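Local coordinates for putative DNA protection protein (Streptomyces coelicolor, PDB 4CYB), which binds iron and probably oxidises it as a member of the Dps family of the ferritin superfamily, assembling as a twelve-subunit particle, at residues J[21-26]-J[132-137]; J[32-37]-J[96-101]; J[44-49]-J[56-61]. All blocks are in the same frame, centred on the assembly; numbering follows the deposited sequence. Where two conformers were deposited one is given.

Overall arrangement
The chain illustrates how one long helix can organise a ferritin-like four-helix bundle: helix 18-48 supplies the first segment of all three contacts. Near its N-terminal end contact 1 joins it to the end of helix 109-136, closing a loop of 105 residues. Inside it contact 2 closes a loop of 58 residues, bringing the middle of the helix against the irregular segment that follows helix 90-96. Nested deeper still, contact 3 closes the short turn into helix 54-81 at the far end of helix 18-48. Contacts 1 and 3 lie on opposite sides of the chain's centre, their own centres about 35 Å apart, while contacts 2 and 3 both touch a second subunit.

Contact 1 of 3, residues J[21-26]-J[132-137]; sequences RLYSCQ and ARTQEY
Ser24 OG is the best-held polar atom among the residues that touch, with two grips from outside the segments: a hydrogen bond with Asp139 OD2 and a weak one with Thr20 O. Across the contact the same atom approaches the methyl of Thr134, with Ser24 OG to Thr134 CG2 at 3.6 Å; this is packing, since the hydroxyl of Thr134 bonds to Ala130 O.

The ring of Tyr23 carries most of the contact. With CG anti to the backbone N (chi1 -178°), it reaches across and meets Tyr137 in an offset stack, centroids 4.8 Å apart and planes at 27°. Tyr137 CE2 sits over one face of Tyr23, 3.5 Å from Tyr23 CG, and Tyr23 CB in turn lies over the face of Tyr137 as a CH-pi contact.

Tyr23 also lies alongside the aliphatic root of Arg133, its OH 3.3 Å from Arg133 CB, while the hydroxyl finds its polar partner in Arg27 NH1. The chain of Arg133 is bent at chi2 and chi3, and its tip leads away from helix 18-48 to a nearly straight hydrogen bond from Arg133 NE to Glu136 OE1 (3.0 Å, 172°), part of a salt bridge within the segment. OE1 lies close to the guanidinium plane, although the bond meets it from above the plane of the carboxylate.

The pair exemplifies antiparallel bundle helices joined near their ends; the axes of the two short helical segments approach to 10.1 Å. Helix 140-164 packs beside the pair, Thr142 touching both Ser24 and Thr134.

Contact 2 of 3, residues J[32-37]-J[96-101]; sequences LADTRI and ITTVPR
Residues 32-37 of helix 18-48 run past a segment without regular structure, and Ala33 CA and Thr97 CA come within 5.0 Å of each other. The small Ala33 allows this closeness, its CB meeting Ile96 CG2 at 3.6 Å. Asp34 then fastens the segment: its OD1 takes two bonds, a short one from Thr97 OG1 (2.6 Å) on the anti lone pair and one from Thr98 N (3.0 Å, 148°) on the syn lone pair. Thr97 sets its hydroxyl anti to the backbone N (chi1 -176°), and the same OG1 accepts from Val99 N at 3.0 Å in a nearly straight bond of 166°, an ST turn. The bonds to Asp34 OD1 and from Val99 N together hold the Thr97 hydroxyl, and the buried aspartate grips the start of the turn through OG1 and Thr98 N. The other oxygen, OD2, is paired with Lys30, whose NZ also bonds Thr98 OG1; that charge probably keeps Asp34 ionised.

One turn along the helix, Ile37 CG2 lies 3.6 Å from Val99 CG1, an apolar pair whose side chains slide past each other in opposite directions. Ile37 CG1 packs instead on the side chain of Thr97, against both OG1 and CG2.

The segment thereby bridges helices: Val99 and Thr98 lean on Ala119 and Leu122 of helix 109-136, Ile37 reaches Val93 of helix 90-96, and Arg91 of a second subunit packs on Ile37 and Thr97.

Contact 3 of 3, residues J[44-49]-J[56-61]; sequences KYHWLM and QLHLLL. With FE (Fe (III) ion), chain V.
His46 and His58 both turn CG anti to the backbone N (chi1 169° and 175°), which brings the two imidazoles together on one flank of the helix pair, toward the iron. They form an offset stack with planes at 14°, CE1 of His46 only 3.1 Å from CE1 of His58, each over the other's face. Each ring also donates to the opposite backbone: His58 ND1 to His46 O at 2.9 Å, and His46 ND1 to His58 O at 2.8 Å, both arriving from above the carbonyl plane. This reciprocal pair fixes both rotations and, with ND1 protonated, lets His46 NE2 bind the iron at 2.5 Å. His58 stands in the second shell, its NE2 bonded to water 1, itself an iron ligand. Asp73 and Glu77 of a second subunit bind the same ion, the intersubunit site characteristic of Dps proteins.

Away from the iron, Met49, bent at chi2 and chi3, lays SD 3.7 Å from Leu57 CD1 and CE 3.7 Å from Leu61 CD1, whose methyl also meets Tyr45 CB.

The contact joins the ends of an antiparallel helical hairpin, 18-48 and 54-81, with Met112 of helix 109-136 against Tyr45 and Met49, and His164 of helix 140-164 against Leu57.

Contact 1 of 3, residues J[21-26]-J[132-137]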
loop_
_atom_site.group_PDB
_atom_site.type_symbol
_atom_site.label_atom_id
_atom_site.label_comp_id
_atom_site.label_asym_id
_atom_site.label_seq_id
_atom_site.Cartn_x
_atom_site.Cartn_y
_atom_site.Cartn_z
ATOM N N ARG J 21 -38.735 15.006 6.915
ATOM C CA ARG J 21 -37.773 15.043 5.806
ATOM C C ARG J 21 -37.639 16.401 5.140
ATOM O O ARG J 21 -36.539 16.879 4.877
ATOM C CB ARG J 21 -38.137 13.945 4.801
ATOM C CG ARG J 21 -38.056 12.576 5.456
ATOM C CD ARG J 21 -38.251 11.464 4.458
ATOM N NE ARG J 21 -39.639 11.294 4.014
ATOM C CZ ARG J 21 -40.116 11.580 2.821
ATOM N NH1 ARG J 21 -39.325 12.063 1.867
ATOM N NH2 ARG J 21 -41.406 11.339 2.539
ATOM N N LEU J 22 -38.762 17.074 4.909
ATOM C CA LEU J 22 -38.721 18.387 4.339
ATOM C C LEU J 22 -37.950 19.370 5.209
ATOM O O LEU J 22 -37.142 20.164 4.721
ATOM C CB LEU J 22 -40.168 18.888 4.222
ATOM C CG LEU J 22 -40.628 19.686 3.011
ATOM C CD1 LEU J 22 -41.454 20.890 3.484
ATOM C CD2 LEU J 22 -39.533 20.103 2.064
ATOM N N TYR J 23 -38.209 19.346 6.503
ATOM C CA TYR J 23 -37.516 20.247 7.424
ATOM C C TYR J 23 -35.994 19.938 7.462
ATOM O O TYR J 23 -35.148 20.847 7.412
ATOM C CB TYR J 23 -38.139 20.184 8.831
ATOM C CG TYR J 23 -37.457 21.136 9.779
ATOM C CD1 TYR J 23 -37.806 22.517 9.800
ATOM C CD2 TYR J 23 -36.489 20.690 10.657
ATOM C CE1 TYR J 23 -37.183 23.392 10.670
ATOM C CE2 TYR J 23 -35.835 21.578 11.524
ATOM C CZ TYR J 23 -36.207 22.935 11.526
ATOM O OH TYR J 23 -35.576 23.816 12.382
ATOM N N SER J 24 -35.642 18.663 7.537
ATOM C CA SER J 24 -34.189 18.310 7.614
ATOM C C SER J 24 -33.521 18.775 6.320
ATOM O O SER J 24 -32.402 19.345 6.379
ATOM C CB SER J 24 -34.003 16.804 7.837
ATOM O OG SER J 24 -34.250 16.441 9.170
ATOM N N CYS J 25 -34.178 18.571 5.173
ATOM C CA CYS J 25 -33.592 19.032 3.907
ATOM C C CYS J 25 -33.384 20.557 3.828
ATOM O O CYS J 25 -32.364 20.999 3.337
ATOM C CB CYS J 25 -34.342 18.571 2.669
ATOM S SG CYS J 25 -34.245 16.774 2.431
ATOM N N GLN J 26 -34.350 21.353 4.348
ATOM C CA GLN J 26 -34.125 22.807 4.417
ATOM C C GLN J 26 -32.949 23.135 5.314
ATOM O O GLN J 26 -32.129 23.969 4.908
ATOM C CB GLN J 26 -35.361 23.525 5.008
ATOM C CG GLN J 26 -36.580 23.403 4.140
ATOM C CD GLN J 26 -37.888 23.778 4.886
ATOM O OE1 GLN J 26 -38.965 23.728 4.295
ATOM N NE2 GLN J 26 -37.783 24.164 6.166
ATOM N N ALA J 132 -30.396 20.379 17.265
ATOM C CA ALA J 132 -31.490 20.307 18.260
ATOM C C ALA J 132 -32.856 20.112 17.575
ATOM O O ALA J 132 -33.658 19.275 18.004
ATOM C CB ALA J 132 -31.504 21.562 19.117
ATOM N N ARG J 133 -33.152 20.890 16.535
ATOM C CA ARG J 133 -34.479 20.851 15.898
ATOM C C ARG J 133 -34.726 19.590 15.112
ATOM O O ARG J 133 -35.798 19.022 15.194
ATOM C CB ARG J 133 -34.708 22.044 14.980
ATOM C CG ARG J 133 -34.593 23.413 15.609
ATOM C CD ARG J 133 -35.861 23.734 16.396
ATOM N NE ARG J 133 -35.765 23.238 17.776
ATOM C CZ ARG J 133 -34.937 23.725 18.712
ATOM N NH1 ARG J 133 -34.111 24.724 18.434
ATOM N NH2 ARG J 133 -34.924 23.208 19.936
ATOM N N THR J 134 -33.732 19.126 14.343
ATOM C CA THR J 134 -33.907 17.832 13.627
ATOM C C THR J 134 -34.044 16.677 14.615
ATOM O O THR J 134 -34.808 15.760 14.377
ATOM C CB THR J 134 -32.764 17.554 12.596
ATOM O OG1 THR J 134 -31.517 17.524 13.285
ATOM C CG2 THR J 134 -32.735 18.643 11.579
ATOM N N GLN J 135 -33.336 16.731 15.736
ATOM C CA GLN J 135 -33.512 15.702 16.755
ATOM C C GLN J 135 -34.959 15.708 17.323
ATOM O O GLN J 135 -35.590 14.656 17.489
ATOM C CB GLN J 135 -32.510 15.886 17.892
ATOM C CG GLN J 135 -32.551 14.808 18.986
ATOM C CD GLN J 135 -32.256 13.422 18.403
ATOM O OE1 GLN J 135 -31.136 13.156 17.949
ATOM N NE2 GLN J 135 -33.283 12.564 18.337
ATOM N N GLU J 136 -35.490 16.894 17.599
ATOM C CA GLU J 136 -36.878 16.989 18.089
ATOM C C GLU J 136 -37.882 16.393 17.122
ATOM O O GLU J 136 -38.877 15.826 17.559
ATOM C CB GLU J 136 -37.287 18.444 18.272
ATOM C CG GLU J 136 -36.878 19.054 19.571
ATOM C CD GLU J 136 -36.902 20.578 19.456
ATOM O OE1 GLU J 136 -37.734 21.124 18.679
ATOM O OE2 GLU J 136 -36.055 21.228 20.119
ATOM N N TYR J 137 -37.666 16.573 15.814
ATOM C CA TYR J 137 -38.537 15.973 14.805
ATOM C C TYR J 137 -38.316 14.479 14.598
ATOM O O TYR J 137 -39.024 13.897 13.805
ATOM C CB TYR J 137 -38.310 16.593 13.436
ATOM C CG TYR J 137 -39.165 17.727 12.955
ATOM C CD1 TYR J 137 -40.453 17.491 12.366
ATOM C CD2 TYR J 137 -38.672 19.042 12.985
ATOM C CE1 TYR J 137 -41.242 18.544 11.871
ATOM C CE2 TYR J 137 -39.442 20.103 12.488
ATOM C CZ TYR J 137 -40.719 19.853 11.943
ATOM O OH TYR J 137 -41.443 20.932 11.483
#

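Contact 2 of 3, residues J[32-37]-J[96-101]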
loop_
_atom_site.group_PDB
_atom_site.type_symbol
_atom_site.label_atom_id
_atom_site.label_comp_id
_atom_site.label_asym_id
_atom_site.label_seq_id
_atom_site.Cartn_x
_atom_site.Cartn_y
_atom_site.Cartn_z
ATOM N N LEU J 32 -25.206 23.219 3.803
ATOM C CA LEU J 32 -24.492 22.860 2.529
ATOM C C LEU J 32 -24.068 24.116 1.780
ATOM O O LEU J 32 -22.904 24.222 1.345
ATOM C CB LEU J 32 -25.426 21.991 1.693
ATOM C CG LEU J 32 -24.908 21.214 0.508
ATOM C CD1 LEU J 32 -23.634 20.462 0.926
ATOM C CD2 LEU J 32 -26.036 20.288 0.069
ATOM N N ALA J 33 -24.983 25.093 1.641
ATOM C CA ALA J 33 -24.660 26.381 0.981
ATOM C C ALA J 33 -23.515 27.084 1.699
ATOM O O ALA J 33 -22.565 27.540 1.065
ATOM C CB ALA J 33 -25.916 27.287 0.870
ATOM N N ASP J 34 -23.570 27.197 3.036
ATOM C CA ASP J 34 -22.485 27.826 3.768
ATOM C C ASP J 34 -21.133 27.062 3.654
ATOM O O ASP J 34 -20.054 27.676 3.528
ATOM C CB ASP J 34 -22.844 28.010 5.238
ATOM C CG ASP J 34 -24.091 28.946 5.454
ATOM O OD1 ASP J 34 -24.341 29.858 4.627
ATOM O OD2 ASP J 34 -24.825 28.725 6.455
ATOM N N THR J 35 -21.231 25.750 3.657
ATOM C CA THR J 35 -20.056 24.903 3.584
ATOM C C THR J 35 -19.462 24.974 2.163
ATOM O O THR J 35 -18.233 24.957 2.009
ATOM C CB THR J 35 -20.400 23.447 3.912
ATOM O OG1 THR J 35 -20.872 23.354 5.265
ATOM C CG2 THR J 35 -19.119 22.551 3.789
ATOM N N ARG J 36 -20.302 25.028 1.145
ATOM C CA ARG J 36 -19.775 25.343 -0.221
ATOM C C ARG J 36 -18.938 26.628 -0.290
ATOM O O ARG J 36 -17.829 26.641 -0.858
ATOM C CB ARG J 36 -20.880 25.372 -1.272
ATOM C CG ARG J 36 -21.588 24.045 -1.463
ATOM C CD ARG J 36 -20.860 23.270 -2.543
ATOM N NE ARG J 36 -20.842 23.946 -3.836
ATOM C CZ ARG J 36 -21.862 23.897 -4.696
ATOM N NH1 ARG J 36 -22.977 23.236 -4.364
ATOM N NH2 ARG J 36 -21.794 24.561 -5.852
ATOM N N ILE J 37 -19.408 27.711 0.368
ATOM C CA ILE J 37 -18.617 28.955 0.347
ATOM C C ILE J 37 -17.302 28.746 1.144
ATOM O O ILE J 37 -16.255 29.216 0.742
ATOM C CB ILE J 37 -19.436 30.110 1.020
ATOM C CG1 ILE J 37 -20.761 30.277 0.257
ATOM C CG2 ILE J 37 -18.603 31.396 1.078
ATOM C CD1 ILE J 37 -20.552 30.688 -1.191
ATOM N N ILE J 96 -28.706 31.244 -1.130
ATOM C CA ILE J 96 -29.103 30.591 0.104
ATOM C C ILE J 96 -28.119 30.923 1.247
ATOM O O ILE J 96 -28.524 31.068 2.452
ATOM C CB ILE J 96 -29.145 29.038 -0.080
ATOM C CG1 ILE J 96 -30.243 28.632 -1.084
ATOM C CG2 ILE J 96 -29.324 28.331 1.297
ATOM C CD1 ILE J 96 -30.210 27.148 -1.494
ATOM N N THR J 97 -26.826 31.051 0.917
ATOM C CA THR J 97 -25.805 31.175 1.991
ATOM C C THR J 97 -25.930 32.520 2.721
ATOM O O THR J 97 -26.387 33.517 2.135
ATOM C CB THR J 97 -24.370 31.081 1.420
ATOM O OG1 THR J 97 -23.410 31.099 2.500
ATOM C CG2 THR J 97 -24.087 32.252 0.403
ATOM N N THR J 98 -25.523 32.562 3.982
ATOM C CA THR J 98 -25.323 33.857 4.588
ATOM C C THR J 98 -23.836 34.177 4.877
ATOM O O THR J 98 -23.523 35.133 5.578
ATOM C CB THR J 98 -26.151 33.989 5.878
ATOM O OG1 THR J 98 -25.834 32.927 6.757
ATOM C CG2 THR J 98 -27.689 33.993 5.570
ATOM N N VAL J 99 -22.905 33.384 4.334
ATOM C CA VAL J 99 -21.491 33.710 4.481
ATOM C C VAL J 99 -21.159 34.827 3.488
ATOM O O VAL J 99 -21.323 34.636 2.290
ATOM C CB VAL J 99 -20.561 32.469 4.171
ATOM C CG1 VAL J 99 -19.083 32.845 4.360
ATOM C CG2 VAL J 99 -20.957 31.308 5.065
ATOM N N PRO J 100 -20.615 35.971 3.979
ATOM C CA PRO J 100 -20.366 37.144 3.128
ATOM C C PRO J 100 -19.322 36.855 2.042
ATOM O O PRO J 100 -18.389 36.037 2.246
ATOM C CB PRO J 100 -19.838 38.226 4.134
ATOM C CG PRO J 100 -20.400 37.781 5.457
ATOM C CD PRO J 100 -20.352 36.263 5.408
ATOM N N ARG J 101 -19.481 37.506 0.891
ATOM C CA ARG J 101 -18.477 37.414 -0.182
ATOM C C ARG J 101 -17.176 38.173 0.181
ATOM O O ARG J 101 -17.216 39.364 0.630
ATOM C CB ARG J 101 -19.064 37.983 -1.478
ATOM C CG ARG J 101 -18.108 37.909 -2.672
ATOM C CD ARG J 101 -18.807 38.474 -3.899
ATOM N NE ARG J 101 -17.893 38.589 -5.011
ATOM C CZ ARG J 101 -18.256 38.974 -6.231
ATOM N NH1 ARG J 101 -19.540 39.187 -6.501
ATOM N NH2 ARG J 101 -17.352 39.116 -7.189
#

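Contact 3 of 3, residues J[44-49]-J[56-61]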
loop_
_atom_site.group_PDB
_atom_site.type_symbol
_atom_site.label_atom_id
_atom_site.label_comp_id
_atom_site.label_asym_id
_atom_site.label_seq_id
_atom_site.Cartn_x
_atom_site.Cartn_y
_atom_site.Cartn_z
ATOM N N LYS J 44 -9.411 29.312 -2.159
ATOM C CA LYS J 44 -8.942 30.690 -2.450
ATOM C C LYS J 44 -7.664 31.042 -1.684
ATOM O O LYS J 44 -6.683 31.500 -2.281
ATOM C CB LYS J 44 -10.067 31.729 -2.237
ATOM C CG LYS J 44 -9.686 33.246 -2.456
ATOM C CD LYS J 44 -10.809 34.169 -1.904
ATOM C CE LYS J 44 -10.434 35.669 -1.819
ATOM N NZ LYS J 44 -10.444 36.261 -3.193
ATOM N N TYR J 45 -7.645 30.823 -0.377
ATOM C CA TYR J 45 -6.516 31.233 0.415
ATOM C C TYR J 45 -5.335 30.238 0.253
ATOM O O TYR J 45 -4.222 30.632 0.370
ATOM C CB TYR J 45 -6.980 31.355 1.868
ATOM C CG TYR J 45 -8.011 32.472 2.050
ATOM C CD1 TYR J 45 -7.964 33.647 1.236
ATOM C CD2 TYR J 45 -8.993 32.389 3.030
ATOM C CE1 TYR J 45 -8.872 34.695 1.399
ATOM C CE2 TYR J 45 -9.957 33.409 3.158
ATOM C CZ TYR J 45 -9.881 34.548 2.375
ATOM O OH TYR J 45 -10.810 35.540 2.564
ATOM N N HIS J 46 -5.608 28.953 -0.006
ATOM C CA HIS J 46 -4.549 27.968 -0.386
ATOM C C HIS J 46 -3.811 28.544 -1.586
ATOM O O HIS J 46 -2.574 28.481 -1.605
ATOM C CB HIS J 46 -5.241 26.632 -0.729
ATOM C CG HIS J 46 -4.360 25.566 -1.397
ATOM N ND1 HIS J 46 -3.424 24.883 -0.715
ATOM C CD2 HIS J 46 -4.392 25.032 -2.683
ATOM C CE1 HIS J 46 -2.883 23.896 -1.508
ATOM N NE2 HIS J 46 -3.458 24.006 -2.732
ATOM N N TRP J 47 -4.527 29.125 -2.569
ATOM C CA TRP J 47 -3.832 29.699 -3.775
ATOM C C TRP J 47 -3.177 31.029 -3.558
ATOM O O TRP J 47 -2.046 31.248 -3.981
ATOM C CB TRP J 47 -4.790 29.851 -4.948
ATOM C CG TRP J 47 -5.385 28.518 -5.347
ATOM C CD1 TRP J 47 -4.738 27.299 -5.467
ATOM C CD2 TRP J 47 -6.782 28.264 -5.657
ATOM N NE1 TRP J 47 -5.637 26.282 -5.796
ATOM C CE2 TRP J 47 -6.881 26.814 -5.984
ATOM C CE3 TRP J 47 -7.932 29.086 -5.768
ATOM C CZ2 TRP J 47 -8.087 26.216 -6.322
ATOM C CZ3 TRP J 47 -9.141 28.477 -6.143
ATOM C CH2 TRP J 47 -9.230 27.084 -6.384
ATOM N N LEU J 48 -3.897 31.932 -2.856
ATOM C CA LEU J 48 -3.455 33.321 -2.735
ATOM C C LEU J 48 -2.472 33.562 -1.619
ATOM O O LEU J 48 -1.966 34.688 -1.481
ATOM C CB LEU J 48 -4.633 34.256 -2.444
ATOM C CG LEU J 48 -5.738 34.410 -3.506
ATOM C CD1 LEU J 48 -6.656 35.610 -3.239
ATOM C CD2 LEU J 48 -5.324 34.231 -4.949
ATOM N N MET J 49 -2.216 32.546 -0.807
ATOM C CA MET J 49 -1.323 32.688 0.342
ATOM C C MET J 49 0.060 33.220 -0.056
ATOM O O MET J 49 0.533 33.000 -1.197
ATOM C CB MET J 49 -1.210 31.334 1.092
ATOM C CG MET J 49 -0.353 31.370 2.341
ATOM S SD MET J 49 -0.947 32.578 3.578
ATOM C CE MET J 49 -2.717 32.210 3.590
ATOM N N GLN J 56 3.548 26.200 5.112
ATOM C CA GLN J 56 2.733 25.773 6.232
ATOM C C GLN J 56 1.230 26.054 6.011
ATOM O O GLN J 56 0.361 25.203 6.187
ATOM C CB GLN J 56 3.199 26.595 7.485
ATOM C CG GLN J 56 2.225 26.489 8.628
ATOM C CD GLN J 56 2.636 27.371 9.792
ATOM O OE1 GLN J 56 2.178 28.497 9.882
ATOM N NE2 GLN J 56 3.559 26.890 10.637
ATOM N N LEU J 57 0.909 27.309 5.686
ATOM C CA LEU J 57 -0.512 27.653 5.563
ATOM C C LEU J 57 -1.138 27.073 4.301
ATOM O O LEU J 57 -2.296 26.659 4.300
ATOM C CB LEU J 57 -0.716 29.178 5.581
ATOM C CG LEU J 57 -0.471 29.770 6.987
ATOM C CD1 LEU J 57 -0.699 31.293 7.004
ATOM C CD2 LEU J 57 -1.295 29.049 8.073
ATOM N N HIS J 58 -0.351 27.065 3.223
ATOM C CA HIS J 58 -0.799 26.450 1.957
ATOM C C HIS J 58 -1.231 25.004 2.229
ATOM O O HIS J 58 -2.305 24.581 1.803
ATOM C CB HIS J 58 0.347 26.570 0.982
ATOM C CG HIS J 58 0.127 25.888 -0.354
ATOM N ND1 HIS J 58 -0.560 26.479 -1.340
ATOM C CD2 HIS J 58 0.578 24.668 -0.844
ATOM C CE1 HIS J 58 -0.506 25.677 -2.470
ATOM N NE2 HIS J 58 0.198 24.571 -2.152
ATOM N N LEU J 59 -0.426 24.256 2.961
ATOM C CA LEU J 59 -0.776 22.866 3.323
ATOM C C LEU J 59 -1.953 22.734 4.257
ATOM O O LEU J 59 -2.844 21.908 4.035
ATOM C CB LEU J 59 0.408 22.169 3.999
ATOM C CG LEU J 59 1.547 21.966 2.944
ATOM C CD1 LEU J 59 2.712 21.280 3.640
ATOM C CD2 LEU J 59 1.118 21.235 1.665
ATOM N N LEU J 60 -1.974 23.575 5.266
ATOM C CA LEU J 60 -3.040 23.524 6.262
ATOM C C LEU J 60 -4.369 23.864 5.633
ATOM O O LEU J 60 -5.379 23.187 5.887
ATOM C CB LEU J 60 -2.765 24.547 7.368
ATOM C CG LEU J 60 -3.893 24.586 8.424
ATOM C CD1 LEU J 60 -4.021 23.264 9.210
ATOM C CD2 LEU J 60 -3.592 25.734 9.371
ATOM N N LEU J 61 -4.388 24.890 4.785
ATOM C CA LEU J 61 -5.646 25.270 4.142
ATOM C C LEU J 61 -6.126 24.187 3.190
ATOM O O LEU J 61 -7.321 23.945 3.094
ATOM C CB LEU J 61 -5.494 26.609 3.394
ATOM C CG LEU J 61 -5.053 27.785 4.294
ATOM C CD1 LEU J 61 -4.697 29.044 3.517
ATOM C CD2 LEU J 61 -6.071 28.133 5.316
HETATM FE FE FE V . -2.778 22.616 -4.665
HETATM O O HOH W 1 -0.979 22.137 -3.243
HETATM O O HOH W 2 -4.360 21.036 -3.767
HETATM O O HOH W 3 -1.448 20.867 -5.687
#